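Local coordinates for protein anaerobically-induced outer membrane porin OprE (PDB 4FRX) that probably acts as an outer-membrane porin of Pseudomonas aeruginosa, a beta-barrel that lets small solutes pass, at residues 16-21 and 429-434; 44-49 and 65-70. All blocks are in the same frame, centred on the assembly; numbering follows the deposited sequence.

Overall arrangement
Both contacts are antiparallel strand pairings in the wall of an OprD-type beta-barrel, on the same side of its centre, with their own centres 10 Å apart. Interaction 1 joins strand 17-28 near the N-terminus to strand 423-434 near the C-terminus and so closes the barrel. Interaction 2 joins strands 37-50 and 59-71 as a hairpin, nested along the chain inside the loop that interaction 1 closes. Strands 17-28 and 37-50 are neighbours, so the order across the wall is 423-434, 17-28, 37-50, 59-71. Probable backbone hydrogen bonds from R20 O to G44 N and from S16 O to N48 N sew the two contacts together.

Interaction 1: 16-21 and 429-434; sequences SLTLRN and IVSYTL
R20 and S431 are bridged by a water that sits at the edge of the R20 guanidinium, in its plane; it accepts from NE at 3.0 Å and lies 2.7 Å from S431 OG. The far end of the same group, NH1, forms a salt bridge with D135 and a hydrogen bond to R137 O, so the flat group is gripped at both ends. The setting is the closing seam of the porin barrel, where the first and last strands, 17-28 and 423-434, pair antiparallel. Six backbone hydrogen bonds hold the seam, in the hydrogen-bonded pairs L17-L434, L19-Y432 and N21-V430; the straightest is L17 N to L434 O, 177° at the hydrogen. The intervening T18 and R20 instead bond through their backbones to I46 and G44 of the next strand. T18, R20, S431 and T433 share one face, while L17, L19, N21, V430, Y432 and L434 share the other. A detergent molecule lies near L17, consistent with the leucine-bearing face meeting lipid and the face of R20 meeting the lumen. Even N21, on the detergent side, has its amide tied down, OD1 by W41 NE1 and ND2 by Q43 OE1. In L434, chi1 of 68° together with a nearly eclipsed chi2 of -23° brings CD1 onto L17, with the two leucines side by side. L434 CD1 is modelled 3.4 Å from L17 CB, tighter than usual for two carbons, so its exact placement is doubtful. On the other face R20 CG lies alongside I429 CG2 at 3.9 Å. Across the non-hydrogen-bonded pair T18-T433, the two side chains pass at a slant and bring T18 OG1 within 2.7 Å of T433 OG1, in a hydrogen bond whose donor could be either threonine.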
ATOM      1  N   SER A  16     -14.148 -10.686  13.877  1.00 22.50           N
ATOM      2  CA  SER A  16     -13.539  -9.405  14.293  1.00 21.00           C
ATOM      3  C   SER A  16     -14.305  -8.226  13.752  1.00 14.65           C
ATOM      4  O   SER A  16     -14.687  -8.233  12.592  1.00 15.63           O
ATOM      5  CB  SER A  16     -12.063  -9.249  13.916  1.00 29.22           C
ATOM      6  OG  SER A  16     -11.437  -8.464  14.899  1.00 39.53           O
ATOM      7  N   LEU A  17     -14.498  -7.211  14.596  1.00 16.88           N
ATOM      8  CA  LEU A  17     -15.079  -5.951  14.155  1.00 11.78           C
ATOM      9  C   LEU A  17     -14.135  -4.788  14.467  1.00 11.82           C
ATOM     10  O   LEU A  17     -13.754  -4.556  15.621  1.00  9.16           O
ATOM     11  CB  LEU A  17     -16.442  -5.728  14.824  1.00 13.77           C
ATOM     12  CG  LEU A  17     -17.232  -4.480  14.437  1.00 19.08           C
ATOM     13  CD1 LEU A  17     -17.584  -4.519  12.955  1.00 13.20           C
ATOM     14  CD2 LEU A  17     -18.489  -4.353  15.294  1.00 18.85           C
ATOM     15  N   THR A  18     -13.758  -4.048  13.430  1.00 12.26           N
ATOM     16  CA  THR A  18     -13.019  -2.814  13.625  1.00 12.66           C
ATOM     17  C   THR A  18     -13.931  -1.623  13.327  1.00 14.99           C
ATOM     18  O   THR A  18     -14.689  -1.628  12.363  1.00 10.70           O
ATOM     19  CB  THR A  18     -11.739  -2.794  12.771  1.00 22.59           C
ATOM     20  OG1 THR A  18     -10.844  -3.795  13.271  1.00 20.20           O
ATOM     21  CG2 THR A  18     -11.047  -1.434  12.837  1.00 26.75           C
ATOM     22  N   LEU A  19     -13.894  -0.631  14.207  1.00 11.44           N
ATOM     23  CA  LEU A  19     -14.718   0.549  14.074  1.00 12.64           C
ATOM     24  C   LEU A  19     -13.727   1.635  13.769  1.00 12.86           C
ATOM     25  O   LEU A  19     -12.740   1.784  14.490  1.00 17.28           O
ATOM     26  CB  LEU A  19     -15.445   0.856  15.390  1.00 16.13           C
ATOM     27  CG  LEU A  19     -16.376  -0.229  15.920  1.00 13.85           C
ATOM     28  CD1 LEU A  19     -17.000   0.201  17.240  1.00 18.55           C
ATOM     29  CD2 LEU A  19     -17.455  -0.523  14.902  1.00 22.81           C
ATOM     30  N   ARG A  20     -13.955   2.358  12.682  1.00 10.19           N
ATOM     31  CA  ARG A  20     -13.027   3.407  12.272  1.00 13.37           C
ATOM     32  C   ARG A  20     -13.752   4.717  12.027  1.00 17.35           C
ATOM     33  O   ARG A  20     -14.552   4.835  11.102  1.00 15.14           O
ATOM     34  CB  ARG A  20     -12.267   3.007  11.001  1.00 10.28           C
ATOM     35  CG  ARG A  20     -11.176   4.011  10.592  1.00 11.13           C
ATOM     36  CD  ARG A  20     -10.521   3.650   9.261  1.00 13.57           C
ATOM     37  NE  ARG A  20      -9.726   2.423   9.382  1.00 13.99           N
ATOM     38  CZ  ARG A  20      -9.158   1.796   8.355  1.00 15.52           C
ATOM     39  NH1 ARG A  20      -9.288   2.284   7.130  1.00 16.40           N
ATOM     40  NH2 ARG A  20      -8.458   0.681   8.551  1.00 18.02           N
ATOM     41  N   ASN A  21     -13.460   5.716  12.842  1.00 14.36           N
ATOM     42  CA  ASN A  21     -14.017   7.022  12.576  1.00  9.85           C
ATOM     43  C   ASN A  21     -12.942   7.845  11.878  1.00 16.84           C
ATOM     44  O   ASN A  21     -11.882   8.087  12.451  1.00 15.44           O
ATOM     45  CB  ASN A  21     -14.487   7.682  13.871  1.00 13.02           C
ATOM     46  CG  ASN A  21     -15.267   8.952  13.621  1.00 14.47           C
ATOM     47  OD1 ASN A  21     -14.693  10.028  13.525  1.00 16.09           O
ATOM     48  ND2 ASN A  21     -16.587   8.828  13.506  1.00 14.86           N
ATOM     49  N   ILE A 429      -8.135  10.055  12.996  1.00 14.26           N
ATOM     50  CA  ILE A 429      -8.649   8.701  12.976  1.00 10.84           C
ATOM     51  C   ILE A 429      -8.822   8.167  14.392  1.00 17.83           C
ATOM     52  O   ILE A 429      -7.878   8.160  15.188  1.00 16.89           O
ATOM     53  CB  ILE A 429      -7.733   7.720  12.171  1.00 14.67           C
ATOM     54  CG1 ILE A 429      -7.343   8.299  10.805  1.00 14.95           C
ATOM     55  CG2 ILE A 429      -8.416   6.360  12.014  1.00 13.33           C
ATOM     56  CD1 ILE A 429      -5.905   8.798  10.730  1.00 18.44           C
ATOM     57  N   VAL A 430     -10.037   7.720  14.699  1.00 17.25           N
ATOM     58  CA  VAL A 430     -10.292   7.011  15.952  1.00 14.31           C
ATOM     59  C   VAL A 430     -10.647   5.583  15.583  1.00 15.72           C
ATOM     60  O   VAL A 430     -11.492   5.349  14.721  1.00 15.81           O
ATOM     61  CB  VAL A 430     -11.431   7.670  16.740  1.00 20.35           C
ATOM     62  CG1 VAL A 430     -11.710   6.914  18.053  1.00 13.19           C
ATOM     63  CG2 VAL A 430     -11.090   9.127  17.000  1.00 19.34           C
ATOM     64  N   SER A 431      -9.974   4.620  16.207  1.00 10.50           N
ATOM     65  CA  SER A 431     -10.140   3.234  15.803  1.00 13.80           C
ATOM     66  C   SER A 431     -10.267   2.316  17.007  1.00 16.12           C
ATOM     67  O   SER A 431      -9.695   2.586  18.058  1.00 17.91           O
ATOM     68  CB  SER A 431      -8.970   2.785  14.933  1.00 18.97           C
ATOM     69  OG  SER A 431      -9.191   1.462  14.462  1.00 28.08           O
ATOM     70  N   TYR A 432     -11.010   1.228  16.841  1.00  9.79           N
ATOM     71  CA  TYR A 432     -11.194   0.258  17.918  1.00  7.42           C
ATOM     72  C   TYR A 432     -11.515  -1.091  17.306  1.00 12.55           C
ATOM     73  O   TYR A 432     -12.414  -1.206  16.464  1.00 14.19           O
ATOM     74  CB  TYR A 432     -12.314   0.686  18.858  1.00 13.60           C
ATOM     75  CG  TYR A 432     -12.482  -0.221  20.055  1.00 18.31           C
ATOM     76  CD1 TYR A 432     -11.604  -0.152  21.134  1.00 18.38           C
ATOM     77  CD2 TYR A 432     -13.510  -1.153  20.107  1.00 21.20           C
ATOM     78  CE1 TYR A 432     -11.753  -0.986  22.238  1.00 23.46           C
ATOM     79  CE2 TYR A 432     -13.660  -1.995  21.203  1.00 23.49           C
ATOM     80  CZ  TYR A 432     -12.784  -1.907  22.264  1.00 29.25           C
ATOM     81  OH  TYR A 432     -12.939  -2.741  23.358  1.00 27.92           O
ATOM     82  N   THR A 433     -10.770  -2.108  17.723  1.00 12.63           N
ATOM     83  CA  THR A 433     -10.998  -3.462  17.241  1.00 16.56           C
ATOM     84  C   THR A 433     -11.441  -4.349  18.383  1.00 19.69           C
ATOM     85  O   THR A 433     -10.814  -4.350  19.447  1.00 22.12           O
ATOM     86  CB  THR A 433      -9.731  -4.041  16.612  1.00 20.14           C
ATOM     87  OG1 THR A 433      -9.395  -3.271  15.456  1.00 23.64           O
ATOM     88  CG2 THR A 433      -9.947  -5.496  16.200  1.00 17.50           C
ATOM     89  N   LEU A 434     -12.522  -5.099  18.181  1.00 18.87           N
ATOM     90  CA  LEU A 434     -12.999  -5.986  19.240  1.00 26.42           C
ATOM     91  C   LEU A 434     -13.307  -7.394  18.773  1.00 29.99           C
ATOM     92  O   LEU A 434     -13.764  -7.586  17.642  1.00 13.95           O
ATOM     93  CB  LEU A 434     -14.171  -5.375  20.023  1.00 33.74           C
ATOM     94  CG  LEU A 434     -15.591  -5.111  19.510  1.00 36.57           C
ATOM     95  CD1 LEU A 434     -15.671  -4.981  18.027  1.00 40.43           C
ATOM     96  CD2 LEU A 434     -16.594  -6.129  20.021  1.00 36.37           C
TER
HETATM   97  O   HOH W   1      -8.706   1.107  11.880  1.00 16.09           O

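Interaction 2: 44-49 and 65-70; sequences GFILNY and LGLLGV. With C8E ((hydroxyethyloxy)tri(ethyloxy)octane), chain D.
F45 keeps CG beside its backbone N (chi1 -55°), whereas L68 has CG anti to its backbone N (chi1 169°), and these torsions set the two side chains next to each other, pointing the same way. L68 CD2 reaches the edge carbon CD1 of the F45 ring at 3.7 Å, and L68 O lies at that same edge in the ring plane. Further round, V70 CG2 approaches F45 CE1 at 4.1 Å. Beneath these groups the strands of a beta hairpin, 37-50 and 59-71, run antiparallel; F45 and L68 exchange two backbone hydrogen bonds, and L47 and G66 two more, the L47 N to G66 O bond at 171° being close to straight. On the face of F45, L47 and L68 lies the octyl tail of a C8E detergent. Its C4 rests against bare backbone at G66, 3.6 Å from L67 N, where glycine has no side chain. C1 meets F45 CB at 3.7 Å, and C2 and C3 lie by the CB atoms of L47 and L68. The other face carries I46, N48, L65 and L67. There I46 CG2 touches two leucine methyls that both lie to one side of it, L67 CD2 at 3.8 Å and L65 CD1 at 3.9 Å, and L139 from a loop packs on both I46 and L67. The F45 face of the contact is hydrocarbon, whereas the I46 face mixes aliphatic side chains with the carboxamide of N48; an alkyl chain lying on the F45 face is consistent with this patch of the outer wall facing lipid acyl chains.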
ATOM      1  N   GLY A  44     -16.774   3.947   9.796  1.00 14.53           N
ATOM      2  CA  GLY A  44     -16.567   2.715   9.055  1.00 13.31           C
ATOM      3  C   GLY A  44     -16.699   1.494   9.950  1.00 14.49           C
ATOM      4  O   GLY A  44     -16.413   1.560  11.145  1.00 14.51           O
ATOM      5  N   PHE A  45     -17.141   0.384   9.364  1.00 12.67           N
ATOM      6  CA  PHE A  45     -17.302  -0.859  10.090  1.00 10.68           C
ATOM      7  C   PHE A  45     -16.643  -1.922   9.230  1.00 14.80           C
ATOM      8  O   PHE A  45     -16.970  -2.081   8.046  1.00 10.78           O
ATOM      9  CB  PHE A  45     -18.778  -1.213  10.277  1.00 11.34           C
ATOM     10  CG  PHE A  45     -19.598  -0.135  10.930  1.00 15.48           C
ATOM     11  CD1 PHE A  45     -20.069   0.942  10.189  1.00 14.22           C
ATOM     12  CD2 PHE A  45     -19.942  -0.223  12.275  1.00 16.51           C
ATOM     13  CE1 PHE A  45     -20.853   1.940  10.775  1.00 12.01           C
ATOM     14  CE2 PHE A  45     -20.719   0.782  12.875  1.00 14.10           C
ATOM     15  CZ  PHE A  45     -21.174   1.860  12.115  1.00 10.54           C
ATOM     16  N   ILE A  46     -15.694  -2.630   9.823  1.00 11.13           N
ATOM     17  CA  ILE A  46     -14.933  -3.638   9.099  1.00 10.57           C
ATOM     18  C   ILE A  46     -15.068  -4.925   9.876  1.00 12.05           C
ATOM     19  O   ILE A  46     -14.508  -5.066  10.960  1.00 16.89           O
ATOM     20  CB  ILE A  46     -13.455  -3.247   8.996  1.00 12.46           C
ATOM     21  CG1 ILE A  46     -13.322  -1.915   8.252  1.00 16.18           C
ATOM     22  CG2 ILE A  46     -12.663  -4.373   8.334  1.00 16.73           C
ATOM     23  CD1 ILE A  46     -12.145  -1.074   8.694  1.00 23.79           C
ATOM     24  N   LEU A  47     -15.839  -5.854   9.324  1.00  8.33           N
ATOM     25  CA  LEU A  47     -16.126  -7.107   9.998  1.00 12.52           C
ATOM     26  C   LEU A  47     -15.452  -8.271   9.269  1.00 16.35           C
ATOM     27  O   LEU A  47     -15.785  -8.571   8.124  1.00 13.84           O
ATOM     28  CB  LEU A  47     -17.637  -7.289  10.061  1.00 16.23           C
ATOM     29  CG  LEU A  47     -18.242  -8.595  10.549  1.00 17.73           C
ATOM     30  CD1 LEU A  47     -17.713  -8.964  11.915  1.00 25.14           C
ATOM     31  CD2 LEU A  47     -19.753  -8.423  10.589  1.00 20.17           C
ATOM     32  N   ASN A  48     -14.482  -8.907   9.928  1.00 15.06           N
ATOM     33  CA  ASN A  48     -13.772 -10.033   9.322  1.00 20.04           C
ATOM     34  C   ASN A  48     -14.277 -11.310   9.962  1.00 25.72           C
ATOM     35  O   ASN A  48     -14.489 -11.339  11.165  1.00 23.41           O
ATOM     36  CB  ASN A  48     -12.269  -9.953   9.585  1.00 27.12           C
ATOM     37  CG  ASN A  48     -11.677  -8.604   9.261  1.00 34.38           C
ATOM     38  OD1 ASN A  48     -11.800  -7.653  10.033  1.00 43.07           O
ATOM     39  ND2 ASN A  48     -10.985  -8.525   8.138  1.00 42.30           N
ATOM     40  N   TYR A  49     -14.483 -12.354   9.166  1.00 15.30           N
ATOM     41  CA  TYR A  49     -14.776 -13.672   9.703  1.00 18.01           C
ATOM     42  C   TYR A  49     -13.789 -14.621   9.049  1.00 14.95           C
ATOM     43  O   TYR A  49     -13.517 -14.504   7.862  1.00  9.28           O
ATOM     44  CB  TYR A  49     -16.221 -14.090   9.416  1.00 19.06           C
ATOM     45  CG  TYR A  49     -16.453 -15.579   9.544  1.00 23.29           C
ATOM     46  CD1 TYR A  49     -16.623 -16.177  10.786  1.00 26.08           C
ATOM     47  CD2 TYR A  49     -16.476 -16.393   8.417  1.00 24.17           C
ATOM     48  CE1 TYR A  49     -16.815 -17.545  10.898  1.00 25.04           C
ATOM     49  CE2 TYR A  49     -16.678 -17.758   8.522  1.00 15.95           C
ATOM     50  CZ  TYR A  49     -16.840 -18.324   9.757  1.00 26.01           C
ATOM     51  OH  TYR A  49     -17.032 -19.681   9.840  1.00 25.49           O
ATOM     52  N   LEU A  65     -15.196 -10.791   4.391  1.00 14.17           N
ATOM     53  CA  LEU A  65     -14.831  -9.442   4.787  1.00 12.73           C
ATOM     54  C   LEU A  65     -15.990  -8.506   4.456  1.00  9.99           C
ATOM     55  O   LEU A  65     -16.285  -8.262   3.289  1.00 11.44           O
ATOM     56  CB  LEU A  65     -13.556  -8.997   4.064  1.00 11.62           C
ATOM     57  CG  LEU A  65     -13.168  -7.547   4.354  1.00  7.98           C
ATOM     58  CD1 LEU A  65     -12.796  -7.390   5.826  1.00 13.37           C
ATOM     59  CD2 LEU A  65     -12.064  -7.053   3.441  1.00  8.51           C
ATOM     60  N   GLY A  66     -16.667  -8.014   5.492  1.00  9.39           N
ATOM     61  CA  GLY A  66     -17.788  -7.100   5.324  1.00 13.51           C
ATOM     62  C   GLY A  66     -17.336  -5.684   5.610  1.00 12.15           C
ATOM     63  O   GLY A  66     -16.712  -5.435   6.633  1.00 11.84           O
ATOM     64  N   LEU A  67     -17.635  -4.762   4.699  1.00  8.34           N
ATOM     65  CA  LEU A  67     -17.194  -3.384   4.828  1.00  5.61           C
ATOM     66  C   LEU A  67     -18.390  -2.437   4.716  1.00 11.12           C
ATOM     67  O   LEU A  67     -19.179  -2.567   3.790  1.00 12.14           O
ATOM     68  CB  LEU A  67     -16.199  -3.059   3.706  1.00 11.14           C
ATOM     69  CG  LEU A  67     -14.941  -3.924   3.561  1.00  5.06           C
ATOM     70  CD1 LEU A  67     -14.037  -3.363   2.458  1.00  6.35           C
ATOM     71  CD2 LEU A  67     -14.199  -3.957   4.864  1.00  7.14           C
ATOM     72  N   LEU A  68     -18.527  -1.494   5.645  1.00  9.43           N
ATOM     73  CA  LEU A  68     -19.625  -0.526   5.591  1.00  7.96           C
ATOM     74  C   LEU A  68     -19.111   0.850   5.965  1.00  9.42           C
ATOM     75  O   LEU A  68     -18.409   1.000   6.959  1.00  9.99           O
ATOM     76  CB  LEU A  68     -20.747  -0.919   6.559  1.00 13.25           C
ATOM     77  CG  LEU A  68     -21.840   0.137   6.797  1.00 13.78           C
ATOM     78  CD1 LEU A  68     -22.696   0.376   5.555  1.00 10.53           C
ATOM     79  CD2 LEU A  68     -22.708  -0.278   7.974  1.00 10.68           C
ATOM     80  N   GLY A  69     -19.443   1.851   5.157  1.00 10.88           N
ATOM     81  CA  GLY A  69     -19.046   3.218   5.440  1.00 12.50           C
ATOM     82  C   GLY A  69     -20.272   4.110   5.425  1.00 11.56           C
ATOM     83  O   GLY A  69     -21.078   4.025   4.512  1.00 12.92           O
ATOM     84  N   VAL A  70     -20.415   4.952   6.443  1.00 12.36           N
ATOM     85  CA  VAL A  70     -21.570   5.829   6.557  1.00 11.60           C
ATOM     86  C   VAL A  70     -21.085   7.270   6.639  1.00 11.89           C
ATOM     87  O   VAL A  70     -20.228   7.581   7.469  1.00 15.12           O
ATOM     88  CB  VAL A  70     -22.393   5.499   7.836  1.00 13.25           C
ATOM     89  CG1 VAL A  70     -23.621   6.399   7.920  1.00 13.05           C
ATOM     90  CG2 VAL A  70     -22.798   4.024   7.858  1.00 15.98           C
TER
HETATM   91  C1  C8E D 502     -20.539  -4.386   9.661  1.00 20.52           C
HETATM   92  C2  C8E D 502     -20.164  -4.794   8.239  1.00 18.97           C
HETATM   93  C3  C8E D 502     -21.384  -4.695   7.331  1.00 19.81           C
HETATM   94  C4  C8E D 502     -21.047  -5.012   5.882  1.00 20.14           C
HETATM   95  C5  C8E D 502     -22.297  -4.898   5.014  1.00 22.64           C
HETATM   96  C6  C8E D 502     -22.241  -5.764   3.757  1.00 21.91           C
HETATM   97  C7  C8E D 502     -23.558  -5.609   3.002  1.00 24.52           C
HETATM   98  C8  C8E D 502     -23.644  -6.563   1.818  1.00 34.19           C
HETATM   99  O9  C8E D 502     -23.585  -5.837   0.611  1.00 35.99           O